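Local coordinates for endo-alpha-mannosidase (PDB 4ACY), which is a family GH99 glycoside hydrolase that cleaves alpha-mannosidic linkages within glycan chains, at residues D287-P292 / D345-L350; R106-M111 / T325-W330; L137-A142 / A147-H152; K60-P65 / G95-N100. One frame throughout, in Å; residues are numbered along the deposited sequence. Where two conformers were deposited one is given.

Contact 1 of 4, residues D287-P292 / D345-L350; sequences DTRIRP and DAFEYL
The side chain of Arg289 bends at chi2 (-92°) and again at chi3, and this turns its guanidinium flat onto Phe347. Phe347 meets it with CG anti to the backbone N (chi1 -161°), which sends the ring toward the arginine. Arg289 was deposited in two conformers, and this account concerns one of them. The two planes are only 10° apart, a parallel stack. CZ of Arg289 lies 3.7 Å from the centroid of the Phe347 ring, over its face, a cation-pi contact. CG of Phe347 sits 3.3 Å from CZ of Arg289, over the middle of the guanidinium. At the guanidinium edge, NH2 of Arg289 comes to 3.0 Å from OH of Tyr349. NH2 also forms a salt bridge with Asp85, and the Tyr349 hydroxyl is hydrogen-bonded to Asp84 O and Ile86 N. Without the ring of Phe347, as with an alanine here, one face of the guanidinium is likely to lose its aromatic partner and the group to turn more easily. Within 287-292, NH1 of Arg291 makes a salt bridge to OD2 of Asp287 at 2.9 Å. The contact ties together two barrel loops, one between strand 276-281 and helix 305-316, the other between strand 322-324 and helix 359-376. Ile290 and Pro292 pack on strand 64-66.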
loop_
_atom_site.group_PDB
_atom_site.type_symbol
_atom_site.label_atom_id
_atom_site.label_comp_id
_atom_site.label_asym_id
_atom_site.label_seq_id
_atom_site.Cartn_x
_atom_site.Cartn_y
_atom_site.Cartn_z
ATOM N N ASP A 287 3.430 13.898 6.595
ATOM C CA ASP A 287 4.521 13.110 7.168
ATOM C C ASP A 287 5.541 13.985 7.892
ATOM O O ASP A 287 6.702 13.616 7.997
ATOM C CB ASP A 287 5.214 12.259 6.086
ATOM C CG ASP A 287 5.940 13.102 5.049
ATOM O OD1 ASP A 287 5.910 14.339 5.141
ATOM O OD2 ASP A 287 6.515 12.523 4.112
ATOM N N THR A 288 5.097 15.126 8.406
ATOM C CA THR A 288 6.051 16.079 8.970
ATOM C C THR A 288 6.686 15.701 10.305
ATOM O O THR A 288 7.650 16.364 10.720
ATOM C CB THR A 288 5.486 17.501 9.048
ATOM O OG1 THR A 288 4.249 17.481 9.769
ATOM C CG2 THR A 288 5.254 18.067 7.655
ATOM N N ARG A 289 6.182 14.689 11.015
ATOM C CA ARG A 289 6.933 14.183 12.160
ATOM C C ARG A 289 8.228 13.493 11.697
ATOM O O ARG A 289 9.319 13.763 12.240
ATOM C CB ARG A 289 6.071 13.270 13.040
ATOM C CG ARG A 289 4.950 14.020 13.765
ATOM C CD ARG A 289 5.406 14.478 15.142
ATOM N NE ARG A 289 5.051 13.506 16.165
ATOM C CZ ARG A 289 5.536 13.493 17.401
ATOM N NH1 ARG A 289 6.415 14.412 17.792
ATOM N NH2 ARG A 289 5.141 12.555 18.246
ATOM N N ILE A 290 8.115 12.611 10.699
ATOM C CA ILE A 290 9.290 11.890 10.200
ATOM C C ILE A 290 10.069 12.673 9.142
ATOM O O ILE A 290 11.252 12.391 8.943
ATOM C CB ILE A 290 8.970 10.448 9.703
ATOM C CG1 ILE A 290 8.031 10.443 8.486
ATOM C CG2 ILE A 290 8.393 9.592 10.835
ATOM C CD1 ILE A 290 8.377 9.314 7.495
ATOM N N ARG A 291 9.417 13.639 8.484
ATOM C CA ARG A 291 10.052 14.488 7.450
ATOM C C ARG A 291 9.654 15.965 7.613
ATOM O O ARG A 291 8.827 16.485 6.859
ATOM C CB ARG A 291 9.706 13.990 6.029
ATOM C CG ARG A 291 10.085 12.545 5.756
ATOM C CD ARG A 291 9.683 12.120 4.352
ATOM N NE ARG A 291 10.044 10.732 4.078
ATOM C CZ ARG A 291 9.180 9.772 3.752
ATOM N NH1 ARG A 291 7.873 10.042 3.657
ATOM N NH2 ARG A 291 9.625 8.545 3.502
ATOM N N PRO A 292 10.264 16.663 8.587
ATOM C CA PRO A 292 9.767 17.990 8.985
ATOM C C PRO A 292 9.795 19.016 7.852
ATOM O O PRO A 292 9.031 19.976 7.885
ATOM C CB PRO A 292 10.718 18.421 10.109
ATOM C CG PRO A 292 11.367 17.179 10.596
ATOM C CD PRO A 292 11.276 16.125 9.519
ATOM N N ASP A 345 3.188 15.180 26.150
ATOM C CA ASP A 345 4.082 16.304 26.444
ATOM C C ASP A 345 4.790 16.793 25.184
ATOM O O ASP A 345 4.942 18.000 24.963
ATOM C CB ASP A 345 5.120 15.905 27.502
ATOM C CG ASP A 345 4.510 15.703 28.877
ATOM O OD1 ASP A 345 3.455 16.320 29.157
ATOM O OD2 ASP A 345 5.087 14.929 29.682
ATOM N N ALA A 346 5.174 15.841 24.341
ATOM C CA ALA A 346 5.991 16.126 23.166
ATOM C C ALA A 346 5.216 16.598 21.932
ATOM O O ALA A 346 5.779 17.288 21.081
ATOM C CB ALA A 346 6.846 14.910 22.828
ATOM N N PHE A 347 3.931 16.251 21.836
ATOM C CA PHE A 347 3.177 16.468 20.594
ATOM C C PHE A 347 1.667 16.390 20.783
ATOM O O PHE A 347 1.185 15.583 21.561
ATOM C CB PHE A 347 3.576 15.393 19.575
ATOM C CG PHE A 347 3.240 15.745 18.142
ATOM C CD1 PHE A 347 4.002 16.678 17.450
ATOM C CD2 PHE A 347 2.202 15.098 17.473
ATOM C CE1 PHE A 347 3.708 17.006 16.121
ATOM C CE2 PHE A 347 1.889 15.418 16.141
ATOM C CZ PHE A 347 2.656 16.368 15.460
ATOM N N GLU A 348 0.941 17.232 20.056
ATOM C CA GLU A 348 -0.504 17.084 19.926
ATOM C C GLU A 348 -0.859 16.580 18.543
ATOM O O GLU A 348 -0.602 17.240 17.536
ATOM C CB GLU A 348 -1.268 18.371 20.223
ATOM C CG GLU A 348 -2.791 18.159 20.085
ATOM C CD GLU A 348 -3.620 19.166 20.859
ATOM O OE1 GLU A 348 -3.205 20.335 20.948
ATOM O OE2 GLU A 348 -4.694 18.784 21.374
ATOM N N TYR A 349 -1.469 15.402 18.505
ATOM C CA TYR A 349 -1.727 14.723 17.238
ATOM C C TYR A 349 -2.907 15.329 16.494
ATOM O O TYR A 349 -3.843 15.884 17.111
ATOM C CB TYR A 349 -1.870 13.197 17.464
ATOM C CG TYR A 349 -0.607 12.578 18.026
ATOM C CD1 TYR A 349 -0.372 12.541 19.407
ATOM C CD2 TYR A 349 0.387 12.072 17.178
ATOM C CE1 TYR A 349 0.795 11.986 19.931
ATOM C CE2 TYR A 349 1.561 11.533 17.695
ATOM C CZ TYR A 349 1.772 11.502 19.067
ATOM O OH TYR A 349 2.933 10.971 19.574
ATOM N N LEU A 350 -2.835 15.282 15.164
ATOM C CA LEU A 350 -4.006 15.518 14.330
ATOM C C LEU A 350 -4.980 14.380 14.596
ATOM O O LEU A 350 -4.587 13.344 15.141
ATOM C CB LEU A 350 -3.627 15.515 12.850
ATOM C CG LEU A 350 -2.664 16.613 12.388
ATOM C CD1 LEU A 350 -2.348 16.414 10.909
ATOM C CD2 LEU A 350 -3.275 18.003 12.620
#

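Contact 2 of 4, residues R106-M111 / T325-W330; sequences RKHIRM and TSFNEW
Phe327 and His108 form a T-shaped aromatic pair that joins the loop after the last strand of the TIM barrel to helix 102-115. The edge of Phe327 points at the face of His108, with the ring planes at 76° and the centroids 4.8 Å apart. CE2 of Phe327 stands over the middle of the imidazole, 3.5 Å from CG of His108. The neighbouring CZ of Phe327 meets SE of selenomethionine Met111 at 3.8 Å. The selenium lies at the ring edge, a Met-aromatic contact. CG of Phe327 is anti to its backbone N (chi1 -179°), which extends the ring between these two helix residues, one turn apart. Replacing His108 by a serine is likely to open a gap beside CE2 of Phe327 and leave that ring edge without its aromatic partner. Further out, the Tyr97 ring packs edge-to-face with the imidazole, and the Asn328 amide is held by Tyr47 N through OD1 and by Tyr97 OH through ND2. The peptide bond before Ser326 is cis, and an ST motif follows: OG of Ser326 accepts from N of Glu329 at 2.9 Å, with an N-H...O angle of 158°.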
loop_
_atom_site.group_PDB
_atom_site.type_symbol
_atom_site.label_atom_id
_atom_site.label_comp_id
_atom_site.label_asym_id
_atom_site.label_seq_id
_atom_site.Cartn_x
_atom_site.Cartn_y
_atom_site.Cartn_z
ATOM N N ARG A 106 -6.551 -9.700 13.916
ATOM C CA ARG A 106 -8.001 -9.931 13.872
ATOM C C ARG A 106 -8.786 -8.626 13.715
ATOM O O ARG A 106 -9.684 -8.528 12.877
ATOM C CB ARG A 106 -8.494 -10.717 15.101
ATOM C CG ARG A 106 -9.984 -10.997 15.050
ATOM C CD ARG A 106 -10.531 -11.596 16.348
ATOM N NE ARG A 106 -10.565 -10.633 17.459
ATOM C CZ ARG A 106 -11.445 -9.633 17.592
ATOM N NH1 ARG A 106 -12.389 -9.418 16.685
ATOM N NH2 ARG A 106 -11.373 -8.831 18.646
ATOM N N LYS A 107 -8.432 -7.620 14.512
ATOM C CA LYS A 107 -9.110 -6.336 14.432
ATOM C C LYS A 107 -8.915 -5.632 13.080
ATOM O O LYS A 107 -9.859 -5.044 12.537
ATOM C CB LYS A 107 -8.666 -5.441 15.586
ATOM C CG LYS A 107 -9.427 -5.731 16.865
ATOM C CD LYS A 107 -8.819 -5.000 18.045
ATOM C CE LYS A 107 -9.670 -5.255 19.298
ATOM N NZ LYS A 107 -8.867 -5.015 20.522
ATOM N N HIS A 108 -7.703 -5.710 12.534
ATOM C CA HIS A 108 -7.421 -5.098 11.222
ATOM C C HIS A 108 -8.264 -5.721 10.110
ATOM O O HIS A 108 -8.801 -5.024 9.243
ATOM C CB HIS A 108 -5.942 -5.234 10.857
ATOM C CG HIS A 108 -5.039 -4.249 11.538
ATOM N ND1 HIS A 108 -5.494 -3.197 12.307
ATOM C CD2 HIS A 108 -3.694 -4.137 11.511
ATOM C CE1 HIS A 108 -4.458 -2.488 12.738
ATOM N NE2 HIS A 108 -3.358 -3.032 12.259
ATOM N N ILE A 109 -8.390 -7.043 10.157
ATOM C CA ILE A 109 -9.207 -7.769 9.188
ATOM C C ILE A 109 -10.674 -7.338 9.332
ATOM O O ILE A 109 -11.342 -7.045 8.342
ATOM C CB ILE A 109 -9.035 -9.315 9.347
ATOM C CG1 ILE A 109 -7.625 -9.751 8.913
ATOM C CG2 ILE A 109 -10.137 -10.070 8.587
ATOM C CD1 ILE A 109 -7.274 -9.432 7.439
ATOM N N ARG A 110 -11.165 -7.258 10.570
ATOM C CA ARG A 110 -12.528 -6.775 10.803
ATOM C C ARG A 110 -12.736 -5.360 10.241
ATOM O O ARG A 110 -13.827 -5.032 9.726
ATOM C CB ARG A 110 -12.877 -6.832 12.296
HETATM N N MSE A 111 -11.689 -4.527 10.318
HETATM C CA MSE A 111 -11.773 -3.165 9.788
HETATM C C MSE A 111 -11.878 -3.167 8.270
HETATM O O MSE A 111 -12.562 -2.327 7.689
HETATM C CB MSE A 111 -10.584 -2.328 10.251
HETATM C CG MSE A 111 -10.628 -2.019 11.744
HETATM SE SE MSE A 111 -8.949 -1.275 12.355
HETATM C CE MSE A 111 -9.506 -0.746 14.142
ATOM N N THR A 325 -4.067 3.843 -0.696
ATOM C CA THR A 325 -2.875 4.252 0.024
ATOM C C THR A 325 -3.356 5.158 1.165
ATOM O O THR A 325 -3.584 6.339 0.932
ATOM C CB THR A 325 -1.919 5.027 -0.909
ATOM O OG1 THR A 325 -1.536 4.178 -2.007
ATOM C CG2 THR A 325 -0.655 5.473 -0.124
ATOM N N SER A 326 -3.539 4.633 2.381
ATOM C CA SER A 326 -3.151 3.284 2.788
ATOM C C SER A 326 -4.121 2.769 3.838
ATOM O O SER A 326 -4.889 3.543 4.395
ATOM C CB SER A 326 -1.757 3.336 3.431
ATOM O OG SER A 326 -1.754 4.226 4.543
ATOM N N PHE A 327 -4.076 1.473 4.144
ATOM C CA PHE A 327 -4.685 1.073 5.397
ATOM C C PHE A 327 -3.947 1.726 6.580
ATOM O O PHE A 327 -4.563 2.349 7.438
ATOM C CB PHE A 327 -4.723 -0.443 5.585
ATOM C CG PHE A 327 -5.389 -0.843 6.884
ATOM C CD1 PHE A 327 -6.753 -0.622 7.060
ATOM C CD2 PHE A 327 -4.649 -1.360 7.940
ATOM C CE1 PHE A 327 -7.379 -0.931 8.256
ATOM C CE2 PHE A 327 -5.271 -1.679 9.138
ATOM C CZ PHE A 327 -6.639 -1.473 9.288
ATOM N N ASN A 328 -2.626 1.582 6.642
ATOM C CA ASN A 328 -1.939 1.935 7.879
ATOM C C ASN A 328 -0.485 2.348 7.710
ATOM O O ASN A 328 0.392 1.877 8.447
ATOM C CB ASN A 328 -2.052 0.807 8.927
ATOM C CG ASN A 328 -1.363 -0.486 8.495
ATOM O OD1 ASN A 328 -1.160 -0.738 7.299
ATOM N ND2 ASN A 328 -1.007 -1.324 9.483
ATOM N N GLU A 329 -0.243 3.237 6.752
ATOM C CA GLU A 329 1.075 3.875 6.656
ATOM C C GLU A 329 0.987 5.129 7.521
ATOM O O GLU A 329 0.769 6.243 7.024
ATOM C CB GLU A 329 1.411 4.218 5.200
ATOM C CG GLU A 329 2.890 3.948 4.795
ATOM C CD GLU A 329 3.932 4.743 5.596
ATOM O OE1 GLU A 329 3.605 5.301 6.660
ATOM O OE2 GLU A 329 5.118 4.786 5.157
ATOM N N TRP A 330 1.112 4.915 8.830
ATOM C CA TRP A 330 0.944 5.968 9.817
ATOM C C TRP A 330 1.976 7.070 9.650
ATOM O O TRP A 330 1.657 8.251 9.853
ATOM C CB TRP A 330 0.956 5.387 11.248
ATOM C CG TRP A 330 -0.329 4.668 11.555
ATOM C CD1 TRP A 330 -0.591 3.344 11.368
ATOM C CD2 TRP A 330 -1.548 5.252 12.059
ATOM N NE1 TRP A 330 -1.882 3.056 11.743
ATOM C CE2 TRP A 330 -2.497 4.211 12.155
ATOM C CE3 TRP A 330 -1.928 6.555 12.432
ATOM C CZ2 TRP A 330 -3.805 4.422 12.630
ATOM C CZ3 TRP A 330 -3.227 6.762 12.901
ATOM C CH2 TRP A 330 -4.147 5.696 12.989
#

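Contact 3 of 4, residues L137-A142 / A147-H152; sequences LLLDEA and AKVCFH
Val149 is the apolar centre of this contact, within the beta-alpha-beta unit formed by strand 117-124, helix 133-145 and strand 148-153 of the TIM barrel. Its CB points from the sheet toward the helix. CD2 of Leu139 reaches across it at about a right angle and lies 3.7 Å from CB of Val149. With CG2 of Val149 anti to the carbonyl carbon, this methyl faces the helix and meets CG of Leu138 at 4.1 Å. Leu138 was deposited in two conformers, so this last approach holds for one of them. CB of Ala142 completes the cluster, 4.2 Å from CG2 of Val149. Small residues let the chain draw close at the next step, where CB of Ala142 and CB of Ala147 are 3.7 Å apart. The segment axes pass 8.0 Å from each other at 150°, so the strand runs back nearly antiparallel to the helix. Around this core Leu139 also touches Tyr175 of helix 161-175, and Leu138 rests on Leu120 of strand 117-124. Lys148 points the other way from Val149 and gives NZ to Pro179 O. The polar edge is at the tight connection from helix to strand. There N of Ala147 donates to O of Ala142 at 2.9 Å. The bond is bent (137° at the hydrogen), and the donor stands above the carbonyl plane.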
loop_
_atom_site.group_PDB
_atom_site.type_symbol
_atom_site.label_atom_id
_atom_site.label_comp_id
_atom_site.label_asym_id
_atom_site.label_seq_id
_atom_site.Cartn_x
_atom_site.Cartn_y
_atom_site.Cartn_z
ATOM N N LEU A 137 -0.389 -15.105 10.107
ATOM C CA LEU A 137 -1.554 -14.676 10.881
ATOM C C LEU A 137 -2.526 -13.866 10.033
ATOM O O LEU A 137 -3.739 -14.019 10.177
ATOM C CB LEU A 137 -1.138 -13.833 12.092
ATOM C CG LEU A 137 -0.238 -14.428 13.177
ATOM C CD1 LEU A 137 0.192 -13.321 14.132
ATOM C CD2 LEU A 137 -0.946 -15.546 13.911
ATOM N N LEU A 138 -2.001 -12.991 9.172
ATOM C CA LEU A 138 -2.855 -12.185 8.305
ATOM C C LEU A 138 -3.670 -13.084 7.375
ATOM O O LEU A 138 -4.876 -12.904 7.234
ATOM C CB LEU A 138 -2.028 -11.172 7.503
ATOM C CG LEU A 138 -2.822 -10.027 6.875
ATOM C CD1 LEU A 138 -3.497 -9.183 7.943
ATOM C CD2 LEU A 138 -1.914 -9.169 6.002
ATOM N N LEU A 139 -2.999 -14.050 6.758
ATOM C CA LEU A 139 -3.656 -15.015 5.886
ATOM C C LEU A 139 -4.728 -15.795 6.657
ATOM O O LEU A 139 -5.877 -15.876 6.215
ATOM C CB LEU A 139 -2.613 -15.966 5.282
ATOM C CG LEU A 139 -1.767 -15.354 4.160
ATOM C CD1 LEU A 139 -0.497 -16.143 3.963
ATOM C CD2 LEU A 139 -2.579 -15.282 2.876
ATOM N N ASP A 140 -4.350 -16.323 7.822
ATOM C CA ASP A 140 -5.269 -17.117 8.653
ATOM C C ASP A 140 -6.519 -16.317 9.011
ATOM O O ASP A 140 -7.655 -16.801 8.866
ATOM C CB ASP A 140 -4.563 -17.611 9.929
ATOM C CG ASP A 140 -3.586 -18.748 9.661
ATOM O OD1 ASP A 140 -3.615 -19.326 8.557
ATOM O OD2 ASP A 140 -2.778 -19.075 10.559
ATOM N N GLU A 141 -6.314 -15.071 9.439
ATOM C CA GLU A 141 -7.435 -14.206 9.801
ATOM C C GLU A 141 -8.268 -13.769 8.600
ATOM O O GLU A 141 -9.500 -13.687 8.689
ATOM C CB GLU A 141 -6.966 -13.013 10.652
ATOM C CG GLU A 141 -6.346 -13.431 11.991
ATOM C CD GLU A 141 -7.348 -14.134 12.907
ATOM O OE1 GLU A 141 -8.535 -13.748 12.911
ATOM O OE2 GLU A 141 -6.944 -15.084 13.610
ATOM N N ALA A 142 -7.611 -13.511 7.468
ATOM C CA ALA A 142 -8.338 -13.143 6.253
ATOM C C ALA A 142 -9.229 -14.299 5.773
ATOM O O ALA A 142 -10.373 -14.081 5.362
ATOM C CB ALA A 142 -7.364 -12.708 5.145
ATOM N N ALA A 147 -11.493 -12.619 3.153
ATOM C CA ALA A 147 -10.555 -11.604 2.644
ATOM C C ALA A 147 -9.329 -12.265 2.011
ATOM O O ALA A 147 -9.082 -13.462 2.211
ATOM C CB ALA A 147 -10.143 -10.642 3.748
ATOM N N LYS A 148 -8.562 -11.488 1.243
ATOM C CA LYS A 148 -7.410 -12.033 0.516
ATOM C C LYS A 148 -6.151 -11.190 0.732
ATOM O O LYS A 148 -6.243 -10.010 1.067
ATOM C CB LYS A 148 -7.703 -12.112 -0.990
ATOM C CG LYS A 148 -8.956 -12.912 -1.362
ATOM C CD LYS A 148 -8.814 -14.376 -1.058
ATOM C CE LYS A 148 -10.091 -15.122 -1.477
ATOM N NZ LYS A 148 -10.028 -16.557 -1.111
ATOM N N VAL A 149 -4.986 -11.800 0.523
ATOM C CA VAL A 149 -3.702 -11.126 0.748
ATOM C C VAL A 149 -2.827 -11.231 -0.503
ATOM O O VAL A 149 -2.613 -12.331 -1.030
ATOM C CB VAL A 149 -2.946 -11.770 1.943
ATOM C CG1 VAL A 149 -1.567 -11.163 2.121
ATOM C CG2 VAL A 149 -3.776 -11.669 3.244
ATOM N N CYS A 150 -2.324 -10.096 -0.977
ATOM C CA CYS A 150 -1.287 -10.125 -1.997
ATOM C C CYS A 150 -0.080 -9.376 -1.458
ATOM O O CYS A 150 -0.072 -8.964 -0.294
ATOM C CB CYS A 150 -1.799 -9.534 -3.324
ATOM S SG CYS A 150 -2.155 -7.759 -3.297
ATOM N N PHE A 151 0.948 -9.200 -2.287
ATOM C CA PHE A 151 2.229 -8.735 -1.771
ATOM C C PHE A 151 2.738 -7.515 -2.499
ATOM O O PHE A 151 2.576 -7.404 -3.720
ATOM C CB PHE A 151 3.249 -9.888 -1.800
ATOM C CG PHE A 151 2.914 -10.972 -0.828
ATOM C CD1 PHE A 151 1.872 -11.872 -1.094
ATOM C CD2 PHE A 151 3.595 -11.063 0.378
ATOM C CE1 PHE A 151 1.511 -12.856 -0.151
ATOM C CE2 PHE A 151 3.255 -12.037 1.316
ATOM C CZ PHE A 151 2.213 -12.934 1.052
ATOM N N HIS A 152 3.326 -6.607 -1.715
ATOM C CA HIS A 152 3.854 -5.338 -2.191
ATOM C C HIS A 152 5.367 -5.400 -2.038
ATOM O O HIS A 152 5.887 -5.285 -0.934
ATOM C CB HIS A 152 3.263 -4.201 -1.330
ATOM C CG HIS A 152 3.476 -2.830 -1.901
ATOM N ND1 HIS A 152 3.126 -1.690 -1.218
ATOM C CD2 HIS A 152 3.967 -2.417 -3.095
ATOM C CE1 HIS A 152 3.397 -0.626 -1.961
ATOM N NE2 HIS A 152 3.915 -1.039 -3.106
#

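Contact 4 of 4, residues K60-P65 / G95-N100; sequences KHWMHP and GTYSSN
Trp62 lays its indole over the backbone of Thr96. CA of Thr96 is 3.7 Å from the centroid of the five-membered ring, over its face, a CH-pi contact. The side chain of Thr96 continues this cover, with CB 3.7 Å from CD1 of Trp62. The indole N-H is used at the same time. NE1 of Trp62 donates to O of Tyr97 at 2.8 Å, a nearly straight bond of 172°. The acceptor lies in the plane of the indole, so the bond helps to fix how the ring is turned. The edge of the six-membered ring next to the N-H points at the face of Tyr97 in a T-shaped pair, planes at 78° and centroids 5.2 Å apart. CZ2 of Trp62 stands over the centre of the phenol ring, 3.9 Å from CE2 of Tyr97. Tyr97 has its CG between the backbone N and the carbonyl carbon (chi1 60°), which swings the ring beside the indole. Thr96 is the centre of an inverse gamma turn, closed by a weak bond from N of Tyr97 to O of Gly95. Tyr50 stacks on Trp62, and the hydroxyl of Tyr97 bonds to Glu337. Both segments belong to the long connection between strand 42-46 and helix 102-115. It is the first beta-alpha loop of a TIM barrel, on the side where glycosidases of this fold carry their active sites.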
loop_
_atom_site.group_PDB
_atom_site.type_symbol
_atom_site.label_atom_id
_atom_site.label_comp_id
_atom_site.label_asym_id
_atom_site.label_seq_id
_atom_site.Cartn_x
_atom_site.Cartn_y
_atom_site.Cartn_z
ATOM N N LYS A 60 9.050 -0.916 17.386
ATOM C CA LYS A 60 9.455 -0.980 15.992
ATOM C C LYS A 60 8.544 -0.062 15.208
ATOM O O LYS A 60 7.323 -0.153 15.288
ATOM C CB LYS A 60 9.369 -2.410 15.454
ATOM C CG LYS A 60 10.265 -3.399 16.156
ATOM C CD LYS A 60 10.137 -4.775 15.508
ATOM C CE LYS A 60 11.010 -5.813 16.214
ATOM N NZ LYS A 60 10.511 -7.209 15.957
ATOM N N HIS A 61 9.155 0.839 14.451
ATOM C CA HIS A 61 8.440 1.825 13.625
ATOM C C HIS A 61 7.718 2.974 14.344
ATOM O O HIS A 61 7.732 4.115 13.855
ATOM C CB HIS A 61 7.563 1.153 12.561
ATOM C CG HIS A 61 8.308 0.857 11.299
ATOM N ND1 HIS A 61 8.285 1.701 10.210
ATOM C CD2 HIS A 61 9.144 -0.159 10.973
ATOM C CE1 HIS A 61 9.060 1.208 9.257
ATOM N NE2 HIS A 61 9.594 0.080 9.694
ATOM N N TRP A 62 7.089 2.699 15.486
ATOM C CA TRP A 62 6.563 3.792 16.304
ATOM C C TRP A 62 7.724 4.652 16.777
ATOM O O TRP A 62 7.565 5.852 16.993
ATOM C CB TRP A 62 5.745 3.269 17.494
ATOM C CG TRP A 62 4.655 2.335 17.083
ATOM C CD1 TRP A 62 4.532 1.014 17.428
ATOM C CD2 TRP A 62 3.521 2.637 16.251
ATOM N NE1 TRP A 62 3.402 0.483 16.863
ATOM C CE2 TRP A 62 2.771 1.448 16.126
ATOM C CE3 TRP A 62 3.088 3.785 15.568
ATOM C CZ2 TRP A 62 1.592 1.377 15.383
ATOM C CZ3 TRP A 62 1.914 3.722 14.827
ATOM C CH2 TRP A 62 1.183 2.515 14.724
HETATM N N MSE A 63 8.862 3.985 16.965
HETATM C CA MSE A 63 10.154 4.632 17.074
HETATM C C MSE A 63 10.691 4.721 15.641
HETATM O O MSE A 63 10.669 3.737 14.916
HETATM C CB MSE A 63 11.069 3.784 17.955
HETATM C CG MSE A 63 12.531 4.155 17.899
HETATM SE SE MSE A 63 13.581 3.112 19.153
HETATM C CE MSE A 63 13.099 1.325 18.610
ATOM N N HIS A 64 11.149 5.901 15.226
ATOM C CA HIS A 64 11.547 6.089 13.825
ATOM C C HIS A 64 12.522 7.253 13.718
ATOM O O HIS A 64 12.393 8.228 14.463
ATOM C CB HIS A 64 10.289 6.378 13.003
ATOM C CG HIS A 64 10.456 6.249 11.519
ATOM N ND1 HIS A 64 11.023 7.236 10.740
ATOM C CD2 HIS A 64 10.062 5.276 10.663
ATOM C CE1 HIS A 64 11.001 6.863 9.471
ATOM N NE2 HIS A 64 10.417 5.678 9.396
ATOM N N PRO A 65 13.510 7.159 12.796
ATOM C CA PRO A 65 14.388 8.317 12.633
ATOM C C PRO A 65 13.648 9.504 12.023
ATOM O O PRO A 65 12.564 9.345 11.440
ATOM C CB PRO A 65 15.485 7.832 11.660
ATOM C CG PRO A 65 15.343 6.398 11.522
ATOM C CD PRO A 65 13.972 5.982 12.042
ATOM N N GLY A 95 -3.423 2.182 19.491
ATOM C CA GLY A 95 -2.198 2.575 20.173
ATOM C C GLY A 95 -0.953 2.166 19.421
ATOM O O GLY A 95 -0.988 2.009 18.191
ATOM N N THR A 96 0.134 1.984 20.162
ATOM C CA THR A 96 1.410 1.534 19.592
ATOM C C THR A 96 1.379 0.034 19.464
ATOM O O THR A 96 2.024 -0.696 20.219
ATOM C CB THR A 96 2.636 1.998 20.419
ATOM O OG1 THR A 96 2.454 1.663 21.817
ATOM C CG2 THR A 96 2.814 3.486 20.263
ATOM N N TYR A 97 0.594 -0.431 18.499
ATOM C CA TYR A 97 0.334 -1.847 18.377
ATOM C C TYR A 97 1.447 -2.639 17.728
ATOM O O TYR A 97 2.316 -2.081 17.054
ATOM C CB TYR A 97 -0.957 -2.094 17.627
ATOM C CG TYR A 97 -1.044 -1.567 16.200
ATOM C CD1 TYR A 97 -0.448 -2.266 15.135
ATOM C CD2 TYR A 97 -1.802 -0.435 15.903
ATOM C CE1 TYR A 97 -0.578 -1.818 13.823
ATOM C CE2 TYR A 97 -1.952 0.007 14.592
ATOM C CZ TYR A 97 -1.336 -0.692 13.559
ATOM O OH TYR A 97 -1.497 -0.242 12.264
ATOM N N SER A 98 1.405 -3.953 17.924
ATOM C CA SER A 98 2.332 -4.843 17.231
ATOM C C SER A 98 1.647 -5.540 16.064
ATOM O O SER A 98 0.554 -6.090 16.202
ATOM C CB SER A 98 2.876 -5.923 18.147
ATOM O OG SER A 98 3.610 -6.883 17.389
ATOM N N SER A 99 2.333 -5.562 14.928
ATOM C CA SER A 99 1.865 -6.290 13.753
ATOM C C SER A 99 1.881 -7.802 13.987
ATOM O O SER A 99 1.258 -8.556 13.240
ATOM C CB SER A 99 2.746 -5.941 12.552
ATOM O OG SER A 99 2.617 -4.570 12.202
ATOM N N ASN A 100 2.600 -8.238 15.018
ATOM C CA ASN A 100 2.666 -9.659 15.380
ATOM C C ASN A 100 1.678 -10.091 16.443
ATOM O O ASN A 100 1.775 -11.210 16.957
ATOM C CB ASN A 100 4.086 -10.035 15.810
ATOM C CG ASN A 100 5.093 -9.740 14.735
ATOM O OD1 ASN A 100 6.124 -9.109 14.984
ATOM N ND2 ASN A 100 4.775 -10.147 13.507
#

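Contacts 1 and 4 join loops, and contact 2 fixes a loop to helix 102-115, at the C-terminal end of the barrel strands, where the active site of a TIM-barrel glycosidase is expected. Contact 3 lies in the barrel wall, its centre 31 Å from that of contact 1. Contacts 2 and 4 share a probable hydrogen bond, ND2 of Asn328 to OH of Tyr97 at 3.0 Å, and packing of CD1 of Trp330 on CH2 of Trp62 at 3.9 Å. Contact 1 touches contact 4 through CG2 of Ile290, 3.5 Å from ND1 of His64. Contact 3 meets contact 2 through CD1 of Ile109, 4.0 Å from CB of Ala142. Glycerol, probably from the crystallisation liquor, binds at His61.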